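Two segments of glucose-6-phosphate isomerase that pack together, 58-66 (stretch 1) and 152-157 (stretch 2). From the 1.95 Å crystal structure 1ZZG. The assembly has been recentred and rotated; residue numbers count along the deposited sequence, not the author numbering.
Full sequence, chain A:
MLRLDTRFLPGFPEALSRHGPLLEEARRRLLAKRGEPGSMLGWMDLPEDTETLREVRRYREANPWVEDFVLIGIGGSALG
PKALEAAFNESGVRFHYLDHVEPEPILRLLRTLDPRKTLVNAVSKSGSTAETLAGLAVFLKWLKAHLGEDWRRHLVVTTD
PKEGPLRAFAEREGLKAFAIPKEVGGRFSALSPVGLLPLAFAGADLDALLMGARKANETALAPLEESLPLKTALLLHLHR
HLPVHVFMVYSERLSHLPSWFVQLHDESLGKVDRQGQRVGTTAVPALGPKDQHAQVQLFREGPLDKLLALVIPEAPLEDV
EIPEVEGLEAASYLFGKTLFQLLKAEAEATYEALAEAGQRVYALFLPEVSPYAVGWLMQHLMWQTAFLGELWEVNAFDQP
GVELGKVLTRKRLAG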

# COMPACT_ATOMS: atom_id res chain seq x y z
N ARG A 58 18.65 15.50 21.34
CA ARG A 58 19.97 16.11 21.40
C ARG A 58 20.84 15.68 20.23
O ARG A 58 21.58 16.49 19.67
CB ARG A 58 20.65 15.78 22.73
CG ARG A 58 19.97 16.42 23.95
CD ARG A 58 19.89 17.95 23.83
NE ARG A 58 18.68 18.44 23.17
CZ ARG A 58 17.46 18.38 23.70
NH1 ARG A 58 17.27 17.85 24.90
NH2 ARG A 58 16.42 18.86 23.03
N TYR A 59 20.74 14.41 19.85
CA TYR A 59 21.52 13.90 18.73
C TYR A 59 21.10 14.59 17.44
O TYR A 59 21.93 14.97 16.62
CB TYR A 59 21.32 12.39 18.58
CG TYR A 59 21.95 11.83 17.32
CD1 TYR A 59 23.34 11.74 17.19
CD2 TYR A 59 21.16 11.43 16.24
CE1 TYR A 59 23.92 11.26 16.02
CE2 TYR A 59 21.73 10.94 15.08
CZ TYR A 59 23.10 10.86 14.97
OH TYR A 59 23.66 10.36 13.82
N ARG A 60 19.79 14.75 17.26
CA ARG A 60 19.25 15.38 16.06
C ARG A 60 19.73 16.82 15.95
O ARG A 60 20.23 17.25 14.91
CB ARG A 60 17.72 15.35 16.08
CG ARG A 60 17.05 15.86 14.81
CD ARG A 60 16.81 17.37 14.79
NE ARG A 60 16.23 17.77 13.51
CZ ARG A 60 16.92 17.93 12.39
NH1 ARG A 60 18.24 17.73 12.38
NH2 ARG A 60 16.29 18.24 11.26
N GLU A 61 19.58 17.55 17.05
CA GLU A 61 19.99 18.94 17.12
C GLU A 61 21.47 19.14 16.83
O GLU A 61 21.87 20.18 16.30
CB GLU A 61 19.63 19.50 18.50
CG GLU A 61 18.14 19.74 18.68
CD GLU A 61 17.75 19.95 20.12
OE1 GLU A 61 18.60 20.40 20.91
OE2 GLU A 61 16.59 19.68 20.47
N ALA A 62 22.28 18.14 17.16
CA ALA A 62 23.72 18.23 16.92
C ALA A 62 24.06 17.96 15.46
O ALA A 62 25.21 18.11 15.03
CB ALA A 62 24.46 17.25 17.82
N ASN A 63 23.05 17.58 14.68
CA ASN A 63 23.25 17.28 13.26
C ASN A 63 22.24 17.97 12.36
O ASN A 63 21.48 17.31 11.65
CB ASN A 63 23.20 15.77 13.05
CG ASN A 63 24.36 15.07 13.70
OD1 ASN A 63 25.47 15.05 13.17
ND2 ASN A 63 24.12 14.49 14.88
N PRO A 64 22.23 19.31 12.37
CA PRO A 64 21.31 20.11 11.55
C PRO A 64 21.66 20.12 10.06
O PRO A 64 20.96 20.72 9.26
CB PRO A 64 21.45 21.50 12.17
CG PRO A 64 22.91 21.53 12.54
CD PRO A 64 23.10 20.18 13.18
N TRP A 65 22.75 19.45 9.70
CA TRP A 65 23.19 19.38 8.31
C TRP A 65 22.45 18.35 7.46
O TRP A 65 22.54 18.37 6.24
CB TRP A 65 24.69 19.06 8.25
CG TRP A 65 25.04 17.84 9.04
CD1 TRP A 65 25.41 17.79 10.36
CD2 TRP A 65 24.99 16.49 8.59
NE1 TRP A 65 25.59 16.48 10.75
CE2 TRP A 65 25.33 15.66 9.68
CE3 TRP A 65 24.67 15.89 7.36
CZ2 TRP A 65 25.38 14.26 9.59
CZ3 TRP A 65 24.72 14.49 7.26
CH2 TRP A 65 25.07 13.70 8.37
N VAL A 66 21.73 17.44 8.11
CA VAL A 66 21.01 16.39 7.39
C VAL A 66 19.82 16.90 6.57
O VAL A 66 18.91 17.54 7.10
CB VAL A 66 20.49 15.30 8.36
CG1 VAL A 66 19.64 14.29 7.60
CG2 VAL A 66 21.67 14.59 9.02
N ARG A 152 31.96 8.08 9.32
CA ARG A 152 31.35 7.62 10.57
C ARG A 152 30.23 8.51 11.09
O ARG A 152 29.28 8.01 11.69
CB ARG A 152 32.42 7.46 11.65
CG ARG A 152 33.45 6.40 11.30
CD ARG A 152 34.38 6.09 12.46
NE ARG A 152 35.31 5.03 12.08
CZ ARG A 152 36.35 5.21 11.27
NH1 ARG A 152 36.61 6.41 10.77
NH2 ARG A 152 37.12 4.18 10.94
N ARG A 153 30.34 9.82 10.87
CA ARG A 153 29.31 10.73 11.36
C ARG A 153 28.02 10.59 10.57
O ARG A 153 26.95 10.99 11.05
CB ARG A 153 29.79 12.18 11.28
CG ARG A 153 28.90 13.16 12.04
CD ARG A 153 29.32 14.62 11.84
NE ARG A 153 28.45 15.52 12.60
CZ ARG A 153 28.44 16.85 12.47
NH1 ARG A 153 29.27 17.45 11.62
NH2 ARG A 153 27.61 17.58 13.20
N HIS A 154 28.11 10.02 9.37
CA HIS A 154 26.94 9.86 8.51
C HIS A 154 26.22 8.51 8.65
O HIS A 154 25.28 8.22 7.91
CB HIS A 154 27.34 10.09 7.05
CG HIS A 154 27.76 11.50 6.76
ND1 HIS A 154 27.00 12.36 6.00
CD2 HIS A 154 28.85 12.21 7.15
CE1 HIS A 154 27.59 13.54 5.94
NE2 HIS A 154 28.72 13.47 6.63
N LEU A 155 26.68 7.68 9.59
CA LEU A 155 26.06 6.38 9.82
C LEU A 155 25.70 6.21 11.30
O LEU A 155 26.57 6.26 12.17
CB LEU A 155 27.00 5.25 9.40
CG LEU A 155 26.48 3.83 9.67
CD1 LEU A 155 25.20 3.59 8.89
CD2 LEU A 155 27.54 2.80 9.28
N VAL A 156 24.41 6.01 11.56
CA VAL A 156 23.92 5.82 12.91
C VAL A 156 23.19 4.48 12.95
O VAL A 156 22.46 4.14 12.02
CB VAL A 156 22.97 6.98 13.33
CG1 VAL A 156 21.85 7.13 12.32
CG2 VAL A 156 22.43 6.73 14.73
N VAL A 157 23.39 3.72 14.02
CA VAL A 157 22.78 2.40 14.14
C VAL A 157 21.72 2.29 15.24
O VAL A 157 21.86 2.87 16.32
CB VAL A 157 23.87 1.33 14.40
CG1 VAL A 157 23.26 -0.05 14.52
CG2 VAL A 157 24.88 1.35 13.27
O HOH W 1 26.25 10.42 13.62

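Stretch 1 is the end of a helix followed by a type I turn from Asn63 to Val66. Stretch 2 holds the last residues of a 3-10 segment, 152-154, and then the start of a strand at Leu155. The backbones stay well apart: Asn63 CA is 9.1 Å from Arg153 CA, and Tyr59 CA is 10.2 Å from Val156 CA. Side chains therefore span the gap, in places meeting a backbone oxygen of the other stretch.

Arg153 donates all three hydrogen bonds between the stretches. Its CA-to-CB bond points sideways, but chi1, chi2 and chi3 are all t, so the chain is fully extended and carries the guanidinium to the turn. There Arg153 NH2 bonds Ala62 O at 3.1 Å, and Arg153 NE bonds Asn63 OD1 at 3.1 Å. Arg153 NH2 also lies 3.3 Å from Asn63 OD1. All three hydrogen bonds are weak, with angles of 123 to 129°.

Asn63 is held in its m rotamer from within its own stretch. Asn63 ND2 donates to Tyr59 O at 2.8 Å, and Asn63 OD1 accepts from Trp65 NE1 at 2.8 Å. OD1 is thus shared between the indole and the arginine.

The CA-to-CB bond of Trp65 points toward stretch 2. In this conformation, p at chi1 (53°), Trp65 NE1 donates to Asn63 OD1 and the six-membered ring reaches His154. Trp65 NE1 sits over one face of the Arg153 guanidinium, 3.3 Å from Arg153 CZ. Trp65 NE1 and Arg153 NH2 are both donors, so their 3.4 Å approach is no hydrogen bond. Trp65 CZ3 is 3.3 Å from His154 CE1. These ring planes are inclined at 47°. His154, m at chi1, brings its ring nearer although its CA-to-CB bond points sideways.

Tyr59, t at chi1, extends its ring to Val156, with Tyr59 CZ 4.2 Å from Val156 CG2. Tyr59 OH is 4.3 Å from Arg153 O, too far for a direct bond. Water 1 bridges them, 2.6 Å from Tyr59 OH and donating to Arg153 O at 2.7 Å.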